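Long-range contacts in putative ATP-dependent endonuclease of the OLD family (Thermus scotoductus, PDB 6P74), which degrades linear or supercoiled double-stranded DNA in the 5'-3' direction, nicks and linearizes circular DNA, and has DNA-stimulated ATPase activity: residues 8-14 against 68-72; 31-37 against 325-329; 336-340 against 420-424. The contacts are given in a common frame with arbitrary orientation. Numbering follows the deposited sequence.

Contact 1: residues 8-14 against 68-72; sequences KNFRCLE and RAIEI
At a strand corner, K8 and E71 form an antiparallel hydrogen-bonded pair, CA to CA 5.0 Å: K8 N donates to E71 O at 2.8 Å and E71 N to K8 O at 2.9 Å. At N9, with positive phi (75°), the chain leaves this pairing; N9 and F10 both face L13 in a G1 bulge, closing a type II' turn F10-L13. N9 N donates to E14 O (2.9 Å) and weakly to L13 O, F10 N to L13 O (3.1 Å) and L13 N to F10 O (2.9 Å). N9, chi1 m, sends ND2 to A69 O at 3.0 Å. E14 OE1 makes a salt bridge and weak hydrogen bond with R68 NH1 at 3.2 Å, its other oxygen pairing with R333. F10 (chi1 t) sets its ring face against I72 CD1, with F10 CB 4.0 Å from I70 CG2. Strand 70-76 lies between strands 2-10 and 85-97 of the antiparallel sheet, and F10 reaches helix 34-45 through T36 and L43.

Contact 2: residues 31-37 against 325-329; sequences GAGKTTI and LVRKD. With SO4 (sulfate ion), chain D; SO4 (sulfate ion), chain H.
The Walker A loop of a P-loop ATPase packs here against the neighbouring strand 323-328. Residues 31-35, the inferred ATP site, wrap a sulfate, probably from the crystallisation liquor: G31 N donates to its O3 and G33 N to its O1, both at 2.6 Å, and T35 OG1 to its less surely placed O2, also at 2.6 Å. G31 and G33 have positive phi (85° and 124°), and G33 is the N-cap of helix 34-45, whose first turn is closed by I37 N to G33 O at 3.0 Å. No hydrogen bond crosses to residues 325-329; the union is packing. A32 stands opposite R327 (CA to CA 4.7 Å), its CB 3.6 Å from R327 CA. V326, chi1 t, packs against the loop, with CG1 3.2 Å from A32 O and CG2 3.5 Å from I37 CD1. A CB on G33 would clash with V326 CG1. K328, extended in mttt, brings CE to 3.2 Å from G31 O, while K34 turns its amine back to G28 O. Strand 23-27, loop and helix 34-45 form the strand-loop-helix hallmark of the P-loop NTPase fold, with the parallel neighbour 323-328 against its loop.

Contact 3: residues 336-340 against 420-424; sequences VSYVR and KALDI. With SO4 (sulfate ion), chain G.
A sulfate ion, probably from the crystallisation liquor, sits beside the seam between two domains, where a strand end meets a helix end with scarcely a polar bond. Y338 N offers it two weak hydrogen bonds, to O3 and O2, each 3.4 Å, and the Y338 ring (chi1 p) turns one face to sulfate O2. The chain from S337 to V339 is extended and runs past the end of helix 409-422: S337 CA lies 5.1 Å from L422 CA, and V339 CA 5.2 Å from A421 CA. The helix finishes in a Schellman motif, D423 taking positive phi (60°) with D423 N to K420 O at 3.3 Å. Apolar groups meet at two places. L422, chi1 m and chi2 t, brings CD2 within 3.6 Å of Y338 CA, and V339 CG2 meets A421 CB at 3.8 Å. S337 OG approaches L422 O at 3.4 Å, at best a weak hydrogen bond. R327, on the adjoining strand 323-328, adds weak hydrogen bonds from NH2 to the carbonyls of L422 and D423. Here an edge strand, 334-337, of the ATPase core sheet abuts a helix C-terminus of the Toprim domain, an interdomain packing contact that joins two modules of an OLD nuclease.

Overall arrangement
The three contacts form a chain of touching elements running from the antiparallel sheet of the ATPase domain to the Toprim domain. Centres of contacts 1 and 2 lie about 13 Å apart, and they meet where C12 and L13 pack on G33 and T36; in sequence their segments alternate. Contacts 2 and 3, about 14 Å between centres, share the mixed sheet through neighbouring strands 323-328 and 334-337, with S337 N 2.8 Å from L325 O, a probable hydrogen bond. Contacts 1 and 3, centres about 22 Å and nearest atoms about 6 Å apart, do not touch. The general lesson is continuity: the probable nucleotide-binding loop meets hairpin 8-14 and strand 323-328, whose neighbour 334-337 meets Toprim helix 409-422.

Contact 1: residues 8-14 against 68-72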
loop_
_atom_site.group_PDB
_atom_site.type_symbol
_atom_site.label_atom_id
_atom_site.label_comp_id
_atom_site.label_asym_id
_atom_site.label_seq_id
_atom_site.Cartn_x
_atom_site.Cartn_y
_atom_site.Cartn_z
ATOM N N LYS A 8 14.654 2.106 12.076
ATOM C CA LYS A 8 14.511 3.333 12.844
ATOM C C LYS A 8 13.704 4.320 12.023
ATOM O O LYS A 8 14.106 4.681 10.912
ATOM C CB LYS A 8 15.876 3.932 13.208
ATOM C CG LYS A 8 16.765 3.021 14.032
ATOM C CD LYS A 8 17.991 3.771 14.550
ATOM C CE LYS A 8 18.746 2.947 15.594
ATOM N NZ LYS A 8 19.442 3.791 16.619
ATOM N N ASN A 9 12.561 4.741 12.561
ATOM C CA ASN A 9 11.796 5.863 12.034
ATOM C C ASN A 9 11.031 5.529 10.756
ATOM O O ASN A 9 10.664 6.440 9.992
ATOM C CB ASN A 9 12.711 7.075 11.809
ATOM C CG ASN A 9 13.286 7.612 13.109
ATOM O OD1 ASN A 9 12.577 7.726 14.108
ATOM N ND2 ASN A 9 14.571 7.936 13.105
ATOM N N PHE A 10 10.748 4.249 10.502
ATOM C CA PHE A 10 10.061 3.830 9.284
ATOM C C PHE A 10 8.605 3.482 9.617
ATOM O O PHE A 10 8.334 2.466 10.267
ATOM C CB PHE A 10 10.791 2.656 8.635
ATOM C CG PHE A 10 10.101 2.123 7.421
ATOM C CD1 PHE A 10 9.906 2.933 6.309
ATOM C CD2 PHE A 10 9.625 0.818 7.395
ATOM C CE1 PHE A 10 9.255 2.456 5.192
ATOM C CE2 PHE A 10 8.980 0.330 6.277
ATOM C CZ PHE A 10 8.796 1.149 5.173
ATOM N N ARG A 11 7.672 4.321 9.156
ATOM C CA ARG A 11 6.249 4.171 9.455
ATOM C C ARG A 11 6.018 4.060 10.960
ATOM O O ARG A 11 6.388 4.969 11.712
ATOM C CB ARG A 11 5.671 2.975 8.690
ATOM C CG ARG A 11 5.538 3.269 7.198
ATOM C CD ARG A 11 5.301 2.027 6.353
ATOM N NE ARG A 11 5.634 2.265 4.943
ATOM C CZ ARG A 11 5.353 1.426 3.947
ATOM N NH1 ARG A 11 4.716 0.283 4.192
ATOM N NH2 ARG A 11 5.698 1.729 2.701
ATOM N N CYS A 12 5.418 2.965 11.419
ATOM C CA CYS A 12 5.154 2.823 12.846
ATOM C C CYS A 12 6.360 2.327 13.638
ATOM O O CYS A 12 6.289 2.296 14.873
ATOM C CB CYS A 12 3.952 1.894 13.075
ATOM S SG CYS A 12 4.078 0.236 12.349
ATOM N N LEU A 13 7.468 1.968 12.977
ATOM C CA LEU A 13 8.622 1.357 13.643
ATOM C C LEU A 13 9.599 2.456 14.037
ATOM O O LEU A 13 10.486 2.836 13.269
ATOM C CB LEU A 13 9.287 0.321 12.740
ATOM C CG LEU A 13 8.386 -0.792 12.194
ATOM C CD1 LEU A 13 9.178 -1.767 11.338
ATOM C CD2 LEU A 13 7.693 -1.518 13.334
ATOM N N GLU A 14 9.456 2.960 15.264
ATOM C CA GLU A 14 10.353 4.013 15.725
ATOM C C GLU A 14 11.769 3.485 15.895
ATOM O O GLU A 14 12.731 4.088 15.396
ATOM C CB GLU A 14 9.846 4.616 17.028
ATOM C CG GLU A 14 10.832 5.570 17.674
ATOM C CD GLU A 14 10.169 6.566 18.606
ATOM O OE1 GLU A 14 10.550 7.755 18.555
ATOM O OE2 GLU A 14 9.270 6.172 19.386
ATOM N N ARG A 68 13.424 13.381 10.889
ATOM C CA ARG A 68 14.088 12.166 11.322
ATOM C C ARG A 68 14.489 11.349 10.104
ATOM O O ARG A 68 13.824 11.383 9.067
ATOM C CB ARG A 68 13.177 11.332 12.218
ATOM C CG ARG A 68 12.702 12.041 13.451
ATOM C CD ARG A 68 11.769 11.139 14.200
ATOM N NE ARG A 68 11.334 11.719 15.457
ATOM C CZ ARG A 68 10.627 11.054 16.358
ATOM N NH1 ARG A 68 10.293 9.794 16.116
ATOM N NH2 ARG A 68 10.260 11.641 17.492
ATOM N N ALA A 69 15.570 10.603 10.236
ATOM C CA ALA A 69 16.072 9.791 9.141
ATOM C C ALA A 69 15.532 8.373 9.264
ATOM O O ALA A 69 15.658 7.744 10.319
ATOM C CB ALA A 69 17.600 9.779 9.127
ATOM N N ILE A 70 14.930 7.880 8.186
ATOM C CA ILE A 70 14.617 6.461 8.087
ATOM C C ILE A 70 15.912 5.666 7.941
ATOM O O ILE A 70 16.788 6.017 7.140
ATOM C CB ILE A 70 13.670 6.213 6.907
ATOM C CG1 ILE A 70 12.318 6.885 7.176
ATOM C CG2 ILE A 70 13.526 4.720 6.647
ATOM C CD1 ILE A 70 11.413 7.003 5.945
ATOM N N GLU A 71 16.033 4.584 8.710
ATOM C CA GLU A 71 17.220 3.728 8.695
ATOM C C GLU A 71 16.788 2.269 8.761
ATOM O O GLU A 71 16.197 1.849 9.756
ATOM C CB GLU A 71 18.134 4.041 9.880
ATOM C CG GLU A 71 19.365 4.833 9.585
ATOM C CD GLU A 71 20.284 4.880 10.792
ATOM O OE1 GLU A 71 20.207 5.851 11.578
ATOM O OE2 GLU A 71 21.065 3.922 10.970
ATOM N N ILE A 72 17.105 1.487 7.734
ATOM C CA ILE A 72 16.864 0.051 7.761
ATOM C C ILE A 72 18.187 -0.668 7.524
ATOM O O ILE A 72 18.819 -0.492 6.476
ATOM C CB ILE A 72 15.815 -0.373 6.727
ATOM C CG1 ILE A 72 14.529 0.417 6.941
ATOM C CG2 ILE A 72 15.544 -1.841 6.866
ATOM C CD1 ILE A 72 13.614 0.418 5.756
#

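Contact 2: residues 31-37 against 325-329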
loop_
_atom_site.group_PDB
_atom_site.type_symbol
_atom_site.label_atom_id
_atom_site.label_comp_id
_atom_site.label_asym_id
_atom_site.label_seq_id
_atom_site.Cartn_x
_atom_site.Cartn_y
_atom_site.Cartn_z
ATOM N N GLY A 31 -1.754 -3.925 12.394
ATOM C CA GLY A 31 -1.315 -2.549 12.458
ATOM C C GLY A 31 -0.264 -2.283 13.506
ATOM O O GLY A 31 0.228 -1.149 13.602
ATOM N N ALA A 32 0.094 -3.296 14.290
ATOM C CA ALA A 32 1.031 -3.161 15.389
ATOM C C ALA A 32 2.487 -3.320 14.960
ATOM O O ALA A 32 3.362 -3.329 15.831
ATOM C CB ALA A 32 0.690 -4.180 16.490
ATOM N N GLY A 33 2.772 -3.463 13.656
ATOM C CA GLY A 33 4.134 -3.466 13.130
ATOM C C GLY A 33 4.523 -4.700 12.326
ATOM O O GLY A 33 5.543 -4.670 11.609
ATOM N N LYS A 34 3.755 -5.784 12.444
ATOM C CA LYS A 34 3.980 -7.070 11.783
ATOM C C LYS A 34 4.366 -6.926 10.308
ATOM O O LYS A 34 5.462 -7.318 9.891
ATOM C CB LYS A 34 2.689 -7.900 11.916
ATOM C CG LYS A 34 2.834 -9.398 11.791
ATOM C CD LYS A 34 1.741 -10.148 12.626
ATOM C CE LYS A 34 0.341 -10.107 12.012
ATOM N NZ LYS A 34 -0.443 -8.878 12.356
ATOM N N THR A 35 3.452 -6.374 9.507
ATOM C CA THR A 35 3.663 -6.283 8.069
ATOM C C THR A 35 4.740 -5.257 7.732
ATOM O O THR A 35 5.466 -5.418 6.744
ATOM C CB THR A 35 2.337 -5.946 7.382
ATOM O OG1 THR A 35 1.405 -7.010 7.613
ATOM C CG2 THR A 35 2.520 -5.772 5.889
ATOM N N THR A 36 4.872 -4.218 8.557
ATOM C CA THR A 36 5.874 -3.191 8.310
ATOM C C THR A 36 7.287 -3.748 8.460
ATOM O O THR A 36 8.197 -3.348 7.728
ATOM C CB THR A 36 5.622 -2.011 9.249
ATOM O OG1 THR A 36 4.296 -1.495 9.015
ATOM C CG2 THR A 36 6.647 -0.903 9.033
ATOM N N ILE A 37 7.492 -4.686 9.391
ATOM C CA ILE A 37 8.767 -5.396 9.440
ATOM C C ILE A 37 9.052 -6.057 8.096
ATOM O O ILE A 37 10.143 -5.907 7.531
ATOM C CB ILE A 37 8.778 -6.424 10.586
ATOM C CG1 ILE A 37 8.853 -5.710 11.941
ATOM C CG2 ILE A 37 9.942 -7.408 10.417
ATOM C CD1 ILE A 37 8.686 -6.624 13.139
ATOM N N LEU A 325 7.088 -11.673 18.525
ATOM C CA LEU A 325 5.771 -11.101 18.812
ATOM C C LEU A 325 5.862 -9.579 18.782
ATOM O O LEU A 325 6.697 -8.987 19.476
ATOM C CB LEU A 325 5.239 -11.622 20.154
ATOM C CG LEU A 325 3.970 -11.039 20.783
ATOM C CD1 LEU A 325 2.793 -11.088 19.853
ATOM C CD2 LEU A 325 3.648 -11.821 22.046
ATOM N N VAL A 326 5.021 -8.953 17.960
ATOM C CA VAL A 326 5.114 -7.529 17.635
ATOM C C VAL A 326 3.836 -6.843 18.098
ATOM O O VAL A 326 2.734 -7.293 17.767
ATOM C CB VAL A 326 5.332 -7.300 16.124
ATOM C CG1 VAL A 326 5.393 -5.791 15.786
ATOM C CG2 VAL A 326 6.593 -7.981 15.646
ATOM N N ARG A 327 3.977 -5.754 18.856
ATOM C CA ARG A 327 2.793 -5.029 19.300
ATOM C C ARG A 327 3.185 -3.641 19.789
ATOM O O ARG A 327 4.366 -3.353 20.019
ATOM C CB ARG A 327 2.042 -5.806 20.385
ATOM C CG ARG A 327 2.632 -5.704 21.732
ATOM C CD ARG A 327 2.123 -6.826 22.581
ATOM N NE ARG A 327 3.261 -7.451 23.225
ATOM C CZ ARG A 327 3.216 -8.546 23.965
ATOM N NH1 ARG A 327 2.066 -9.182 24.183
ATOM N NH2 ARG A 327 4.349 -8.995 24.478
ATOM N N LYS A 328 2.174 -2.772 19.905
ATOM C CA LYS A 328 2.371 -1.405 20.366
ATOM C C LYS A 328 2.156 -1.340 21.873
ATOM O O LYS A 328 1.206 -1.925 22.400
ATOM C CB LYS A 328 1.418 -0.442 19.648
ATOM C CG LYS A 328 1.666 -0.314 18.138
ATOM C CD LYS A 328 0.826 0.799 17.460
ATOM C CE LYS A 328 1.146 0.901 15.942
ATOM N NZ LYS A 328 0.648 2.129 15.246
ATOM N N ASP A 329 3.056 -0.648 22.574
ATOM C CA ASP A 329 2.961 -0.534 24.024
ATOM C C ASP A 329 2.034 0.632 24.393
ATOM O O ASP A 329 1.388 1.246 23.534
ATOM C CB ASP A 329 4.360 -0.425 24.653
ATOM C CG ASP A 329 4.983 0.984 24.555
ATOM O OD1 ASP A 329 4.346 1.951 24.067
ATOM O OD2 ASP A 329 6.151 1.115 24.984
HETATM S S SO4 D . 0.868 -4.603 10.332
HETATM O O1 SO4 D . 1.207 -4.358 11.727
HETATM O O2 SO4 D . 1.306 -5.943 9.964
HETATM O O3 SO4 D . -0.575 -4.511 10.159
HETATM O O4 SO4 D . 1.524 -3.613 9.484
HETATM S S SO4 H . -1.673 -3.977 20.785
HETATM O O1 SO4 H . -1.529 -4.053 22.236
HETATM O O2 SO4 H . -1.073 -5.171 20.207
HETATM O O3 SO4 H . -3.082 -3.906 20.406
HETATM O O4 SO4 H . -0.973 -2.798 20.286
#

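Contact 3: residues 336-340 against 420-424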
loop_
_atom_site.group_PDB
_atom_site.type_symbol
_atom_site.label_atom_id
_atom_site.label_comp_id
_atom_site.label_asym_id
_atom_site.label_seq_id
_atom_site.Cartn_x
_atom_site.Cartn_y
_atom_site.Cartn_z
ATOM N N VAL A 336 9.149 -5.490 19.945
ATOM C CA VAL A 336 9.229 -6.867 19.470
ATOM C C VAL A 336 9.777 -7.736 20.586
ATOM O O VAL A 336 10.757 -7.366 21.238
ATOM C CB VAL A 336 10.118 -6.986 18.226
ATOM C CG1 VAL A 336 10.135 -8.433 17.737
ATOM C CG2 VAL A 336 9.655 -6.032 17.153
ATOM N N SER A 337 9.169 -8.904 20.787
ATOM C CA SER A 337 9.565 -9.848 21.823
ATOM C C SER A 337 9.929 -11.181 21.197
ATOM O O SER A 337 9.374 -11.561 20.163
ATOM C CB SER A 337 8.427 -10.099 22.849
ATOM O OG SER A 337 7.816 -8.885 23.220
ATOM N N TYR A 338 10.821 -11.906 21.869
ATOM C CA TYR A 338 11.370 -13.180 21.413
ATOM C C TYR A 338 12.196 -13.774 22.545
ATOM O O TYR A 338 12.578 -13.077 23.490
ATOM C CB TYR A 338 12.231 -13.011 20.152
ATOM C CG TYR A 338 13.326 -11.968 20.288
ATOM C CD1 TYR A 338 14.565 -12.295 20.841
ATOM C CD2 TYR A 338 13.121 -10.664 19.885
ATOM C CE1 TYR A 338 15.570 -11.347 20.995
ATOM C CE2 TYR A 338 14.135 -9.694 20.018
ATOM C CZ TYR A 338 15.363 -10.046 20.570
ATOM O OH TYR A 338 16.373 -9.101 20.718
ATOM N N VAL A 339 12.462 -15.074 22.445
ATOM C CA VAL A 339 13.338 -15.716 23.417
ATOM C C VAL A 339 14.763 -15.218 23.189
ATOM O O VAL A 339 15.314 -15.349 22.091
ATOM C CB VAL A 339 13.255 -17.242 23.313
ATOM C CG1 VAL A 339 14.086 -17.861 24.400
ATOM C CG2 VAL A 339 11.805 -17.718 23.438
ATOM N N ARG A 340 15.354 -14.623 24.223
ATOM C CA ARG A 340 16.732 -14.156 24.158
ATOM C C ARG A 340 17.699 -15.333 24.097
ATOM O O ARG A 340 17.413 -16.426 24.587
ATOM C CB ARG A 340 17.061 -13.276 25.367
ATOM C CG ARG A 340 16.226 -12.006 25.473
ATOM C CD ARG A 340 16.657 -11.108 26.643
ATOM N NE ARG A 340 18.032 -10.612 26.489
ATOM C CZ ARG A 340 18.423 -9.680 25.612
ATOM N NH1 ARG A 340 17.547 -9.117 24.781
ATOM N NH2 ARG A 340 19.703 -9.317 25.555
ATOM N N LYS A 420 6.457 -15.873 29.397
ATOM C CA LYS A 420 7.388 -14.972 30.057
ATOM C C LYS A 420 8.333 -14.336 29.039
ATOM O O LYS A 420 8.481 -13.108 28.994
ATOM C CB LYS A 420 8.156 -15.714 31.154
ATOM C CG LYS A 420 7.850 -15.162 32.550
ATOM C CD LYS A 420 8.601 -15.854 33.669
ATOM C CE LYS A 420 9.990 -16.341 33.267
ATOM N NZ LYS A 420 10.670 -17.116 34.367
ATOM N N ALA A 421 8.938 -15.152 28.168
ATOM C CA ALA A 421 9.862 -14.608 27.168
ATOM C C ALA A 421 9.165 -13.678 26.176
ATOM O O ALA A 421 9.810 -12.811 25.574
ATOM C CB ALA A 421 10.559 -15.748 26.411
ATOM N N LEU A 422 7.860 -13.828 25.984
ATOM C CA LEU A 422 7.163 -13.031 24.981
ATOM C C LEU A 422 6.378 -11.884 25.571
ATOM O O LEU A 422 5.753 -11.140 24.814
ATOM C CB LEU A 422 6.219 -13.897 24.139
ATOM C CG LEU A 422 6.940 -14.872 23.198
ATOM C CD1 LEU A 422 5.963 -15.587 22.240
ATOM C CD2 LEU A 422 8.064 -14.189 22.445
ATOM N N ASP A 423 6.364 -11.748 26.899
ATOM C CA ASP A 423 5.567 -10.735 27.586
ATOM C C ASP A 423 4.068 -10.882 27.312
ATOM O O ASP A 423 3.339 -9.898 27.168
ATOM C CB ASP A 423 6.056 -9.331 27.240
ATOM C CG ASP A 423 7.271 -8.940 28.050
ATOM O OD1 ASP A 423 7.122 -8.828 29.293
ATOM O OD2 ASP A 423 8.370 -8.791 27.450
ATOM N N ILE A 424 3.580 -12.115 27.290
ATOM C CA ILE A 424 2.143 -12.383 27.279
ATOM C C ILE A 424 1.690 -12.492 28.732
ATOM O O ILE A 424 2.277 -13.278 29.488
ATOM C CB ILE A 424 1.822 -13.661 26.498
ATOM C CG1 ILE A 424 2.416 -13.576 25.096
ATOM C CG2 ILE A 424 0.336 -13.873 26.411
ATOM C CD1 ILE A 424 2.702 -14.934 24.477
HETATM S S SO4 G . 12.773 -9.507 24.432
HETATM O O1 SO4 G . 13.261 -9.690 25.794
HETATM O O2 SO4 G . 13.449 -10.457 23.556
HETATM O O3 SO4 G . 11.335 -9.755 24.403
HETATM O O4 SO4 G . 13.055 -8.148 23.981
#